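Local coordinates for intermedilysin (PDB 5IMW), which probably lyses cholesterol-containing host membranes by binding them, changing shape and assembling into an oligomeric transmembrane pore, at residues 171-181 / 247-255; 284-292 / 303-312. One frame throughout, in Å; residues are numbered along the deposited sequence.

Interaction 1: 171-181 / 247-255; sequences FSKVGAPLNVD and AMYVKFETT
Tyr249 meets Phe171 and Val174 in two different ways. Phe171 brings its CE2 edge down over the middle of the phenol face, making an edge-to-face pair with centroids 5.4 Å apart and planes at 59°. Val174 comes instead to the rim of the same ring, close to its plane, with CG1 3.8 Å from Tyr249 CD2. Phe167, in the preceding helix, meets both aromatic rings and extends the cluster.

Two residues along the strand, Lys251 rises on the same face of the sheet. Its CB lies 3.8 Å from Leu178 CD1, and the leucine and the lysine's carbon stem lie alongside each other, running in opposite senses. Strand 246-254 is the middle strand of a five-stranded antiparallel sheet, and 171-181 belongs to the helical connection between strands 149-156 and 191-200; in relatives such connections unfold into transmembrane hairpins during pore formation, and this one probably does the same. The lysine chain bends at chi3 (82°), and as modelled its amino end comes to the Asn179 side. Lys251 NZ to Asn179 OD1 is 3.1 Å, but the ammonium is poorly placed in the model, so this hydrogen bond and the salt bridge to Glu253 are doubtful. Val180 adds an apolar contact, its CG2 4.2 Å from Lys251 CD, while the Asp181 carboxylate turns to Ser183 and Ser184.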
ATOM      1  N   PHE A 171      -1.692   8.402  11.289  1.00 84.44           N
ATOM      2  CA  PHE A 171      -2.874   7.620  10.943  1.00 88.32           C
ATOM      3  C   PHE A 171      -3.713   7.302  12.172  1.00 90.95           C
ATOM      4  O   PHE A 171      -4.943   7.225  12.079  1.00 94.48           O
ATOM      5  CB  PHE A 171      -2.467   6.326  10.236  1.00 82.92           C
ATOM      6  CG  PHE A 171      -3.630   5.555   9.670  1.00 93.10           C
ATOM      7  CD1 PHE A 171      -4.342   4.664  10.458  1.00 97.09           C
ATOM      8  CD2 PHE A 171      -4.013   5.725   8.350  1.00 94.75           C
ATOM      9  CE1 PHE A 171      -5.413   3.958   9.940  1.00 95.57           C
ATOM     10  CE2 PHE A 171      -5.082   5.021   7.826  1.00 87.75           C
ATOM     11  CZ  PHE A 171      -5.781   4.137   8.622  1.00 88.95           C
ATOM     12  N   SER A 172      -3.071   7.113  13.328  1.00 87.88           N
ATOM     13  CA  SER A 172      -3.812   6.810  14.549  1.00 96.64           C
ATOM     14  C   SER A 172      -4.856   7.881  14.847  1.00106.56           C
ATOM     15  O   SER A 172      -5.983   7.565  15.247  1.00104.09           O
ATOM     16  CB  SER A 172      -2.849   6.667  15.726  1.00108.51           C
ATOM     17  OG  SER A 172      -3.548   6.743  16.957  1.00109.58           O
ATOM     18  N   LYS A 173      -4.500   9.156  14.665  1.00105.39           N
ATOM     19  CA  LYS A 173      -5.432  10.242  14.952  1.00 95.17           C
ATOM     20  C   LYS A 173      -6.471  10.393  13.845  1.00102.23           C
ATOM     21  O   LYS A 173      -7.671  10.502  14.121  1.00 98.91           O
ATOM     22  CB  LYS A 173      -4.667  11.554  15.145  1.00 99.66           C
ATOM     23  CG  LYS A 173      -3.648  11.527  16.276  1.00110.22           C
ATOM     24  CD  LYS A 173      -2.222  11.588  15.749  1.00103.10           C
ATOM     25  CE  LYS A 173      -1.203  11.495  16.875  1.00111.15           C
ATOM     26  NZ  LYS A 173       0.161  11.177  16.366  1.00100.97           N
ATOM     27  N   VAL A 174      -6.028  10.398  12.586  1.00105.31           N
ATOM     28  CA  VAL A 174      -6.947  10.617  11.473  1.00102.35           C
ATOM     29  C   VAL A 174      -7.841   9.403  11.255  1.00102.90           C
ATOM     30  O   VAL A 174      -8.999   9.542  10.841  1.00 98.67           O
ATOM     31  CB  VAL A 174      -6.160  10.964  10.196  1.00 99.94           C
ATOM     32  CG1 VAL A 174      -7.115  11.319   9.066  1.00 95.41           C
ATOM     33  CG2 VAL A 174      -5.185  12.108  10.456  1.00 98.03           C
ATOM     34  N   GLY A 175      -7.329   8.204  11.517  1.00103.11           N
ATOM     35  CA  GLY A 175      -8.064   6.980  11.291  1.00 99.53           C
ATOM     36  C   GLY A 175      -8.882   6.483  12.460  1.00103.72           C
ATOM     37  O   GLY A 175      -9.582   5.475  12.321  1.00104.62           O
ATOM     38  N   ALA A 176      -8.819   7.149  13.610  1.00101.25           N
ATOM     39  CA  ALA A 176      -9.597   6.709  14.765  1.00113.94           C
ATOM     40  C   ALA A 176     -11.082   6.568  14.460  1.00110.43           C
ATOM     41  O   ALA A 176     -11.684   5.577  14.906  1.00104.92           O
ATOM     42  CB  ALA A 176      -9.377   7.675  15.938  1.00109.36           C
ATOM     43  N   PRO A 177     -11.727   7.481  13.728  1.00100.18           N
ATOM     44  CA  PRO A 177     -13.137   7.260  13.369  1.00112.24           C
ATOM     45  C   PRO A 177     -13.369   5.976  12.592  1.00111.62           C
ATOM     46  O   PRO A 177     -14.512   5.504  12.534  1.00109.44           O
ATOM     47  CB  PRO A 177     -13.485   8.495  12.528  1.00111.91           C
ATOM     48  CG  PRO A 177     -12.484   9.526  12.919  1.00 99.82           C
ATOM     49  CD  PRO A 177     -11.231   8.781  13.243  1.00 98.41           C
ATOM     50  N   LEU A 178     -12.328   5.393  11.990  1.00109.35           N
ATOM     51  CA  LEU A 178     -12.496   4.133  11.275  1.00109.39           C
ATOM     52  C   LEU A 178     -12.687   2.961  12.227  1.00122.01           C
ATOM     53  O   LEU A 178     -13.253   1.940  11.824  1.00125.76           O
ATOM     54  CB  LEU A 178     -11.290   3.854  10.372  1.00116.72           C
ATOM     55  CG  LEU A 178     -10.889   4.856   9.282  1.00120.37           C
ATOM     56  CD1 LEU A 178     -10.626   4.113   7.973  1.00 94.08           C
ATOM     57  CD2 LEU A 178     -11.922   5.952   9.063  1.00112.21           C
ATOM     58  N   ASN A 179     -12.224   3.088  13.469  1.00125.89           N
ATOM     59  CA  ASN A 179     -12.329   2.041  14.487  1.00129.28           C
ATOM     60  C   ASN A 179     -12.039   0.661  13.898  1.00115.29           C
ATOM     61  O   ASN A 179     -12.781  -0.303  14.097  1.00119.12           O
ATOM     62  CB  ASN A 179     -13.698   2.079  15.177  1.00126.58           C
ATOM     63  CG  ASN A 179     -14.861   1.815  14.229  1.00123.57           C
ATOM     64  OD1 ASN A 179     -14.839   0.874  13.435  1.00121.22           O
ATOM     65  ND2 ASN A 179     -15.893   2.647  14.321  1.00117.99           N
ATOM     66  N   VAL A 180     -10.927   0.574  13.170  1.00128.89           N
ATOM     67  CA  VAL A 180     -10.502  -0.683  12.563  1.00127.62           C
ATOM     68  C   VAL A 180     -10.459  -1.770  13.625  1.00121.20           C
ATOM     69  O   VAL A 180      -9.489  -1.873  14.387  1.00109.65           O
ATOM     70  CB  VAL A 180      -9.135  -0.537  11.870  1.00112.41           C
ATOM     71  CG1 VAL A 180      -8.626  -1.890  11.386  1.00112.31           C
ATOM     72  CG2 VAL A 180      -9.236   0.431  10.702  1.00109.70           C
ATOM     73  N   ASP A 181     -11.511  -2.581  13.690  1.00130.20           N
ATOM     74  CA  ASP A 181     -11.482  -3.780  14.516  1.00136.69           C
ATOM     75  C   ASP A 181     -10.349  -4.680  14.049  1.00120.54           C
ATOM     76  O   ASP A 181     -10.333  -5.120  12.895  1.00114.79           O
ATOM     77  CB  ASP A 181     -12.821  -4.515  14.432  1.00143.60           C
ATOM     78  CG  ASP A 181     -12.782  -5.876  15.103  1.00130.90           C
ATOM     79  OD1 ASP A 181     -12.098  -6.011  16.138  1.00128.66           O
ATOM     80  OD2 ASP A 181     -13.435  -6.810  14.590  1.00111.50           O
ATOM     81  N   ALA A 247      -8.746  14.535  -0.169  1.00 78.56           N
ATOM     82  CA  ALA A 247      -8.109  13.268   0.148  1.00 73.78           C
ATOM     83  C   ALA A 247      -8.971  12.547   1.172  1.00 71.78           C
ATOM     84  O   ALA A 247      -9.568  13.183   2.045  1.00 67.56           O
ATOM     85  CB  ALA A 247      -6.687  13.466   0.679  1.00 77.39           C
ATOM     86  N   MET A 248      -9.032  11.222   1.058  1.00 81.06           N
ATOM     87  CA  MET A 248      -9.907  10.418   1.898  1.00 72.44           C
ATOM     88  C   MET A 248      -9.209   9.123   2.277  1.00 77.96           C
ATOM     89  O   MET A 248      -8.475   8.540   1.474  1.00 89.91           O
ATOM     90  CB  MET A 248     -11.227  10.108   1.180  1.00 81.28           C
ATOM     91  CG  MET A 248     -11.050   9.812  -0.299  1.00 77.15           C
ATOM     92  SD  MET A 248     -12.486   9.084  -1.122  1.00 88.12           S
ATOM     93  CE  MET A 248     -13.854   9.780  -0.201  1.00 74.83           C
ATOM     94  N   TYR A 249      -9.430   8.694   3.517  1.00 99.44           N
ATOM     95  CA  TYR A 249      -9.058   7.364   3.977  1.00 83.62           C
ATOM     96  C   TYR A 249     -10.324   6.525   4.081  1.00 78.69           C
ATOM     97  O   TYR A 249     -11.322   6.969   4.659  1.00 73.34           O
ATOM     98  CB  TYR A 249      -8.350   7.427   5.332  1.00 88.32           C
ATOM     99  CG  TYR A 249      -6.942   7.991   5.294  1.00 89.75           C
ATOM    100  CD1 TYR A 249      -6.007   7.526   4.377  1.00 84.64           C
ATOM    101  CD2 TYR A 249      -6.550   8.986   6.179  1.00 92.34           C
ATOM    102  CE1 TYR A 249      -4.720   8.036   4.344  1.00 84.37           C
ATOM    103  CE2 TYR A 249      -5.265   9.505   6.152  1.00101.88           C
ATOM    104  CZ  TYR A 249      -4.355   9.027   5.232  1.00101.95           C
ATOM    105  OH  TYR A 249      -3.076   9.538   5.198  1.00 87.30           O
ATOM    106  N   VAL A 250     -10.287   5.321   3.512  1.00 98.42           N
ATOM    107  CA  VAL A 250     -11.442   4.434   3.493  1.00 90.90           C
ATOM    108  C   VAL A 250     -11.011   3.043   3.933  1.00 76.35           C
ATOM    109  O   VAL A 250      -9.881   2.613   3.680  1.00 77.85           O
ATOM    110  CB  VAL A 250     -12.095   4.371   2.096  1.00 88.57           C
ATOM    111  CG1 VAL A 250     -13.430   3.636   2.168  1.00 80.65           C
ATOM    112  CG2 VAL A 250     -12.271   5.771   1.519  1.00 82.84           C
ATOM    113  N   LYS A 251     -11.925   2.339   4.596  1.00 92.53           N
ATOM    114  CA  LYS A 251     -11.715   0.966   5.031  1.00 95.39           C
ATOM    115  C   LYS A 251     -12.675   0.022   4.313  1.00 94.58           C
ATOM    116  O   LYS A 251     -13.818   0.378   4.009  1.00 94.27           O
ATOM    117  CB  LYS A 251     -11.899   0.840   6.551  1.00 96.13           C
ATOM    118  CG  LYS A 251     -12.829  -0.289   7.013  1.00 98.26           C
ATOM    119  CD  LYS A 251     -12.714  -0.539   8.507  1.00107.54           C
ATOM    120  CE  LYS A 251     -13.546   0.425   9.330  1.00110.50           C
ATOM    121  NZ  LYS A 251     -13.473   0.086  10.780  1.00110.22           N
ATOM    122  N   PHE A 252     -12.195  -1.192   4.051  1.00107.54           N
ATOM    123  CA  PHE A 252     -13.003  -2.271   3.498  1.00103.29           C
ATOM    124  C   PHE A 252     -12.930  -3.466   4.439  1.00 97.99           C
ATOM    125  O   PHE A 252     -11.833  -3.904   4.800  1.00101.90           O
ATOM    126  CB  PHE A 252     -12.518  -2.672   2.100  1.00109.23           C
ATOM    127  CG  PHE A 252     -12.446  -1.529   1.126  1.00114.07           C
ATOM    128  CD1 PHE A 252     -13.582  -1.094   0.468  1.00110.49           C
ATOM    129  CD2 PHE A 252     -11.242  -0.891   0.864  1.00106.32           C
ATOM    130  CE1 PHE A 252     -13.526  -0.044  -0.428  1.00 95.50           C
ATOM    131  CE2 PHE A 252     -11.179   0.161  -0.035  1.00 96.05           C
ATOM    132  CZ  PHE A 252     -12.322   0.582  -0.681  1.00 91.21           C
ATOM    133  N   GLU A 253     -14.091  -3.988   4.832  1.00104.23           N
ATOM    134  CA  GLU A 253     -14.184  -5.133   5.735  1.00110.34           C
ATOM    135  C   GLU A 253     -14.863  -6.276   4.989  1.00107.66           C
ATOM    136  O   GLU A 253     -16.056  -6.195   4.677  1.00113.84           O
ATOM    137  CB  GLU A 253     -14.954  -4.774   7.007  1.00104.49           C
ATOM    138  CG  GLU A 253     -14.210  -3.834   7.939  1.00101.43           C
ATOM    139  CD  GLU A 253     -14.974  -3.560   9.222  1.00102.96           C
ATOM    140  OE1 GLU A 253     -16.222  -3.615   9.197  1.00100.13           O
ATOM    141  OE2 GLU A 253     -14.325  -3.299  10.258  1.00111.09           O
ATOM    142  N   THR A 254     -14.109  -7.340   4.716  1.00106.06           N
ATOM    143  CA  THR A 254     -14.574  -8.451   3.899  1.00103.44           C
ATOM    144  C   THR A 254     -14.466  -9.760   4.673  1.00112.44           C
ATOM    145  O   THR A 254     -13.657  -9.889   5.597  1.00108.86           O
ATOM    146  CB  THR A 254     -13.761  -8.553   2.597  1.00102.45           C
ATOM    147  OG1 THR A 254     -13.543  -7.240   2.063  1.00111.59           O
ATOM    148  CG2 THR A 254     -14.494  -9.394   1.561  1.00 97.50           C
ATOM    149  N   THR A 255     -15.298 -10.733   4.285  1.00113.56           N
ATOM    150  CA  THR A 255     -15.251 -12.076   4.852  1.00108.58           C
ATOM    151  C   THR A 255     -14.702 -13.119   3.889  1.00100.57           C
ATOM    152  O   THR A 255     -14.244 -14.172   4.345  1.00102.71           O
ATOM    153  CB  THR A 255     -16.648 -12.521   5.311  1.00107.79           C
ATOM    154  OG1 THR A 255     -17.558 -12.488   4.205  1.00 97.44           O
ATOM    155  CG2 THR A 255     -17.168 -11.614   6.422  1.00105.44           C
TER

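Interaction 2: 284-292 / 303-312; sequences LKNTKICAV and KVCTGNIDTL. Unlike the reference sequence in segment 284-292: Cys290 (reference Thr). Unlike the reference sequence in segment 303-312: Cys305 (reference Ile).
The beta hairpin of strands 288-294 and 304-305 is joined across its two arms by a disulfide, Cys290 SG to Cys305 SG at 2.0 Å. Both cysteines depart from the reference sequence, and they occupy an antiparallel non-hydrogen-bonded pair. The next pair, Ala291 with Val304, is hydrogen-bonded in both directions: Val304 N reaches Ala291 O at 3.0 Å, and Ala291 N reaches Val304 O at 3.2 Å. On the other side of the cysteines Thr306 N donates to Ile289 O at 2.8 Å.

Strand 304-305 is the short outer strand of the five-stranded sheet. In cholesterol-dependent cytolysins the corresponding strand is thought to move away from its neighbour so that another monomer can pair there; the covalent link is consistent with a toxin locked before that step.

Ile289, next to the cysteine, has the largest surface buried by the contact. Its chi1 of -49° sets CG1 back beside the backbone N and CG2 out to the Leu312 side, where Ile289 CG2 to Leu312 CD1 is 4.1 Å and the two side chains lie roughly perpendicular. Val250 touches both residues, and Phe252 also packs on Ile289. The turn into helix 310-318 passes through Gly307, whose phi of 106° and psi of 143° would jam a CB against the preceding carbonyl. At the other end, toward the hairpin's loop, Val292 and Lys303 sit flank to flank, CG2 of Val292 3.9 Å from CB of Lys303.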
ATOM      1  N   LEU A 284     -17.814  -9.373  -8.202  1.00130.26           N
ATOM      2  CA  LEU A 284     -19.009  -9.187  -7.383  1.00141.87           C
ATOM      3  C   LEU A 284     -18.728  -9.432  -5.905  1.00141.92           C
ATOM      4  O   LEU A 284     -18.039 -10.386  -5.534  1.00142.09           O
ATOM      5  CB  LEU A 284     -20.126 -10.119  -7.862  1.00133.80           C
ATOM      6  CG  LEU A 284     -20.678  -9.844  -9.265  1.00119.42           C
ATOM      7  CD1 LEU A 284     -20.065 -10.788 -10.292  1.00143.81           C
ATOM      8  CD2 LEU A 284     -22.198  -9.949  -9.283  1.00129.62           C
ATOM      9  N   LYS A 285     -19.281  -8.556  -5.060  1.00148.51           N
ATOM     10  CA  LYS A 285     -19.051  -8.603  -3.619  1.00125.59           C
ATOM     11  C   LYS A 285     -19.858  -7.530  -2.898  1.00122.18           C
ATOM     12  O   LYS A 285     -19.809  -6.356  -3.278  1.00132.48           O
ATOM     13  CB  LYS A 285     -17.564  -8.419  -3.309  1.00125.37           C
ATOM     14  CG  LYS A 285     -17.047  -9.272  -2.173  1.00128.06           C
ATOM     15  CD  LYS A 285     -17.452  -8.730  -0.816  1.00117.10           C
ATOM     16  CE  LYS A 285     -18.414  -9.658  -0.088  1.00126.50           C
ATOM     17  NZ  LYS A 285     -18.408  -9.448   1.383  1.00131.41           N
ATOM     18  N   ASN A 286     -20.603  -7.919  -1.862  1.00116.99           N
ATOM     19  CA  ASN A 286     -21.333  -6.987  -1.004  1.00126.02           C
ATOM     20  C   ASN A 286     -20.622  -6.909   0.344  1.00122.88           C
ATOM     21  O   ASN A 286     -20.652  -7.866   1.125  1.00121.37           O
ATOM     22  CB  ASN A 286     -22.786  -7.422  -0.836  1.00145.22           C
ATOM     23  CG  ASN A 286     -23.602  -7.216  -2.096  1.00148.23           C
ATOM     24  OD1 ASN A 286     -23.064  -7.203  -3.202  1.00142.93           O
ATOM     25  ND2 ASN A 286     -24.907  -7.043  -1.932  1.00131.95           N
ATOM     26  N   THR A 287     -19.996  -5.768   0.616  1.00126.25           N
ATOM     27  CA  THR A 287     -19.252  -5.527   1.846  1.00123.62           C
ATOM     28  C   THR A 287     -19.844  -4.334   2.592  1.00141.06           C
ATOM     29  O   THR A 287     -20.815  -3.712   2.156  1.00141.84           O
ATOM     30  CB  THR A 287     -17.770  -5.275   1.543  1.00129.70           C
ATOM     31  OG1 THR A 287     -17.620  -4.899   0.167  1.00134.08           O
ATOM     32  CG2 THR A 287     -16.932  -6.514   1.829  1.00126.53           C
ATOM     33  N   LYS A 288     -19.244  -4.031   3.740  1.00129.85           N
ATOM     34  CA  LYS A 288     -19.515  -2.813   4.489  1.00132.33           C
ATOM     35  C   LYS A 288     -18.352  -1.845   4.312  1.00129.67           C
ATOM     36  O   LYS A 288     -17.191  -2.257   4.233  1.00122.77           O
ATOM     37  CB  LYS A 288     -19.724  -3.112   5.979  1.00117.15           C
ATOM     38  CG  LYS A 288     -21.142  -3.528   6.353  1.00114.98           C
ATOM     39  CD  LYS A 288     -21.655  -4.668   5.489  1.00129.46           C
ATOM     40  CE  LYS A 288     -23.000  -5.178   5.984  1.00141.03           C
ATOM     41  NZ  LYS A 288     -24.031  -4.102   6.029  1.00125.16           N
ATOM     42  N   ILE A 289     -18.670  -0.553   4.239  1.00117.02           N
ATOM     43  CA  ILE A 289     -17.675   0.482   3.985  1.00117.89           C
ATOM     44  C   ILE A 289     -17.788   1.557   5.057  1.00113.76           C
ATOM     45  O   ILE A 289     -18.870   1.822   5.591  1.00122.35           O
ATOM     46  CB  ILE A 289     -17.836   1.120   2.583  1.00116.42           C
ATOM     47  CG1 ILE A 289     -17.954   0.045   1.488  1.00108.65           C
ATOM     48  CG2 ILE A 289     -16.682   2.091   2.314  1.00104.34           C
ATOM     49  CD1 ILE A 289     -16.800  -0.022   0.520  1.00103.54           C
ATOM     50  N   CYS A 290     -16.652   2.179   5.368  1.00105.30           N
ATOM     51  CA  CYS A 290     -16.614   3.355   6.226  1.00116.23           C
ATOM     52  C   CYS A 290     -15.466   4.235   5.760  1.00114.90           C
ATOM     53  O   CYS A 290     -14.350   3.746   5.566  1.00104.37           O
ATOM     54  CB  CYS A 290     -16.434   2.972   7.697  1.00121.86           C
ATOM     55  SG  CYS A 290     -17.270   4.062   8.888  1.00136.10           S
ATOM     56  N   ALA A 291     -15.743   5.526   5.581  1.00116.84           N
ATOM     57  CA  ALA A 291     -14.776   6.453   5.014  1.00 98.30           C
ATOM     58  C   ALA A 291     -14.717   7.729   5.839  1.00 96.30           C
ATOM     59  O   ALA A 291     -15.702   8.137   6.462  1.00109.17           O
ATOM     60  CB  ALA A 291     -15.124   6.804   3.562  1.00108.94           C
ATOM     61  N   VAL A 292     -13.540   8.349   5.840  1.00 97.13           N
ATOM     62  CA  VAL A 292     -13.333   9.674   6.410  1.00 98.39           C
ATOM     63  C   VAL A 292     -12.713  10.546   5.329  1.00 91.03           C
ATOM     64  O   VAL A 292     -11.745  10.140   4.677  1.00 77.19           O
ATOM     65  CB  VAL A 292     -12.439   9.629   7.664  1.00 94.84           C
ATOM     66  CG1 VAL A 292     -12.056  11.035   8.109  1.00 96.59           C
ATOM     67  CG2 VAL A 292     -13.162   8.907   8.786  1.00 95.29           C
ATOM     68  N   LYS A 303     -17.424  12.142   7.507  1.00131.75           N
ATOM     69  CA  LYS A 303     -17.290  10.691   7.501  1.00118.63           C
ATOM     70  C   LYS A 303     -18.616  10.036   7.140  1.00133.63           C
ATOM     71  O   LYS A 303     -19.678  10.443   7.619  1.00151.75           O
ATOM     72  CB  LYS A 303     -16.821  10.203   8.873  1.00113.58           C
ATOM     73  CG  LYS A 303     -17.803  10.503  10.000  1.00127.97           C
ATOM     74  CD  LYS A 303     -17.090  10.956  11.268  1.00142.61           C
ATOM     75  CE  LYS A 303     -18.074  11.515  12.288  1.00137.40           C
ATOM     76  NZ  LYS A 303     -17.907  12.981  12.483  1.00115.73           N
ATOM     77  N   VAL A 304     -18.553   9.007   6.296  1.00125.03           N
ATOM     78  CA  VAL A 304     -19.743   8.317   5.802  1.00133.74           C
ATOM     79  C   VAL A 304     -19.515   6.820   5.963  1.00119.27           C
ATOM     80  O   VAL A 304     -18.792   6.206   5.169  1.00117.35           O
ATOM     81  CB  VAL A 304     -20.061   8.665   4.345  1.00144.12           C
ATOM     82  CG1 VAL A 304     -21.399   8.053   3.928  1.00115.41           C
ATOM     83  CG2 VAL A 304     -20.076  10.171   4.149  1.00149.96           C
ATOM     84  N   CYS A 305     -20.127   6.231   6.983  1.00129.40           N
ATOM     85  CA  CYS A 305     -20.218   4.785   7.093  1.00124.74           C
ATOM     86  C   CYS A 305     -21.423   4.297   6.293  1.00123.73           C
ATOM     87  O   CYS A 305     -22.403   5.026   6.117  1.00122.06           O
ATOM     88  CB  CYS A 305     -20.341   4.361   8.559  1.00136.82           C
ATOM     89  SG  CYS A 305     -19.086   3.188   9.175  1.00145.93           S
ATOM     90  N   THR A 306     -21.327   3.057   5.802  1.00147.28           N
ATOM     91  CA  THR A 306     -22.331   2.400   4.958  1.00158.56           C
ATOM     92  C   THR A 306     -22.053   2.672   3.482  1.00145.79           C
ATOM     93  O   THR A 306     -21.180   3.479   3.149  1.00149.69           O
ATOM     94  CB  THR A 306     -23.768   2.831   5.311  1.00157.25           C
ATOM     95  OG1 THR A 306     -24.648   1.708   5.194  1.00120.62           O
ATOM     96  CG2 THR A 306     -24.282   3.938   4.379  1.00144.59           C
ATOM     97  N   GLY A 307     -22.801   2.016   2.596  1.00129.25           N
ATOM     98  CA  GLY A 307     -22.565   2.120   1.171  1.00128.32           C
ATOM     99  C   GLY A 307     -21.927   0.859   0.627  1.00127.57           C
ATOM    100  O   GLY A 307     -21.093   0.246   1.301  1.00124.44           O
ATOM    101  N   ASN A 308     -22.308   0.452  -0.582  1.00136.21           N
ATOM    102  CA  ASN A 308     -21.793  -0.767  -1.197  1.00133.81           C
ATOM    103  C   ASN A 308     -21.126  -0.396  -2.516  1.00134.03           C
ATOM    104  O   ASN A 308     -21.805  -0.101  -3.505  1.00128.51           O
ATOM    105  CB  ASN A 308     -22.907  -1.794  -1.395  1.00152.35           C
ATOM    106  CG  ASN A 308     -23.449  -2.323  -0.076  1.00134.69           C
ATOM    107  OD1 ASN A 308     -23.351  -1.659   0.957  1.00125.20           O
ATOM    108  ND2 ASN A 308     -24.017  -3.526  -0.103  1.00132.16           N
ATOM    109  N   ILE A 309     -19.795  -0.400  -2.511  1.00119.11           N
ATOM    110  CA  ILE A 309     -18.930  -0.080  -3.647  1.00121.97           C
ATOM    111  C   ILE A 309     -19.464   1.036  -4.551  1.00129.38           C
ATOM    112  O   ILE A 309     -18.751   2.012  -4.811  1.00119.84           O
ATOM    113  CB  ILE A 309     -18.616  -1.358  -4.460  1.00107.26           C
ATOM    114  CG1 ILE A 309     -17.336  -1.163  -5.279  1.00111.25           C
ATOM    115  CG2 ILE A 309     -19.777  -1.787  -5.358  1.00130.91           C
ATOM    116  CD1 ILE A 309     -16.085  -1.042  -4.424  1.00108.56           C
ATOM    117  N   ASP A 310     -20.694   0.911  -5.062  1.00129.36           N
ATOM    118  CA  ASP A 310     -21.209   1.933  -5.973  1.00112.91           C
ATOM    119  C   ASP A 310     -21.307   3.288  -5.276  1.00132.83           C
ATOM    120  O   ASP A 310     -20.967   4.322  -5.863  1.00132.01           O
ATOM    121  CB  ASP A 310     -22.570   1.514  -6.538  1.00138.68           C
ATOM    122  CG  ASP A 310     -22.818   2.052  -7.947  1.00138.09           C
ATOM    123  OD1 ASP A 310     -21.911   1.954  -8.800  1.00120.02           O
ATOM    124  OD2 ASP A 310     -23.933   2.555  -8.206  1.00121.89           O
ATOM    125  N   THR A 311     -21.774   3.304  -4.024  1.00128.01           N
ATOM    126  CA  THR A 311     -21.716   4.531  -3.232  1.00113.11           C
ATOM    127  C   THR A 311     -20.288   5.050  -3.141  1.00109.52           C
ATOM    128  O   THR A 311     -20.053   6.262  -3.196  1.00111.77           O
ATOM    129  CB  THR A 311     -22.277   4.287  -1.831  1.00108.68           C
ATOM    130  OG1 THR A 311     -22.038   2.927  -1.449  1.00122.79           O
ATOM    131  CG2 THR A 311     -23.770   4.579  -1.786  1.00116.16           C
ATOM    132  N   LEU A 312     -19.318   4.144  -2.999  1.00121.34           N
ATOM    133  CA  LEU A 312     -17.920   4.555  -2.951  1.00116.22           C
ATOM    134  C   LEU A 312     -17.472   5.125  -4.291  1.00109.72           C
ATOM    135  O   LEU A 312     -16.858   6.198  -4.346  1.00114.32           O
ATOM    136  CB  LEU A 312     -17.038   3.371  -2.553  1.00112.02           C
ATOM    137  CG  LEU A 312     -15.535   3.652  -2.460  1.00121.61           C
ATOM    138  CD1 LEU A 312     -15.109   3.794  -1.015  1.00116.61           C
ATOM    139  CD2 LEU A 312     -14.737   2.561  -3.164  1.00107.60           C
TER

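In the fold
Both interactions build on the same sheet, where strands 246-254 and 288-294 are neighbours and probable hydrogen bonds run between Tyr249 O and Val292 N and between Lys251 N and Cys290 O. Interaction 1 lays a helical connection over the face carrying Tyr249 and Lys251, by ring and aliphatic packing with a less certain polar fringe. Interaction 2 works mainly at the sheet's edge through backbone bonds and a disulfide, though Ile289 and Leu312 pack on the opposite face, where Val250 points. Interaction 1 buries its central residues around mid-sheet; interaction 2 mixes a buried strand with a more exposed partner. The two meet directly where Leu178 packs against Val292.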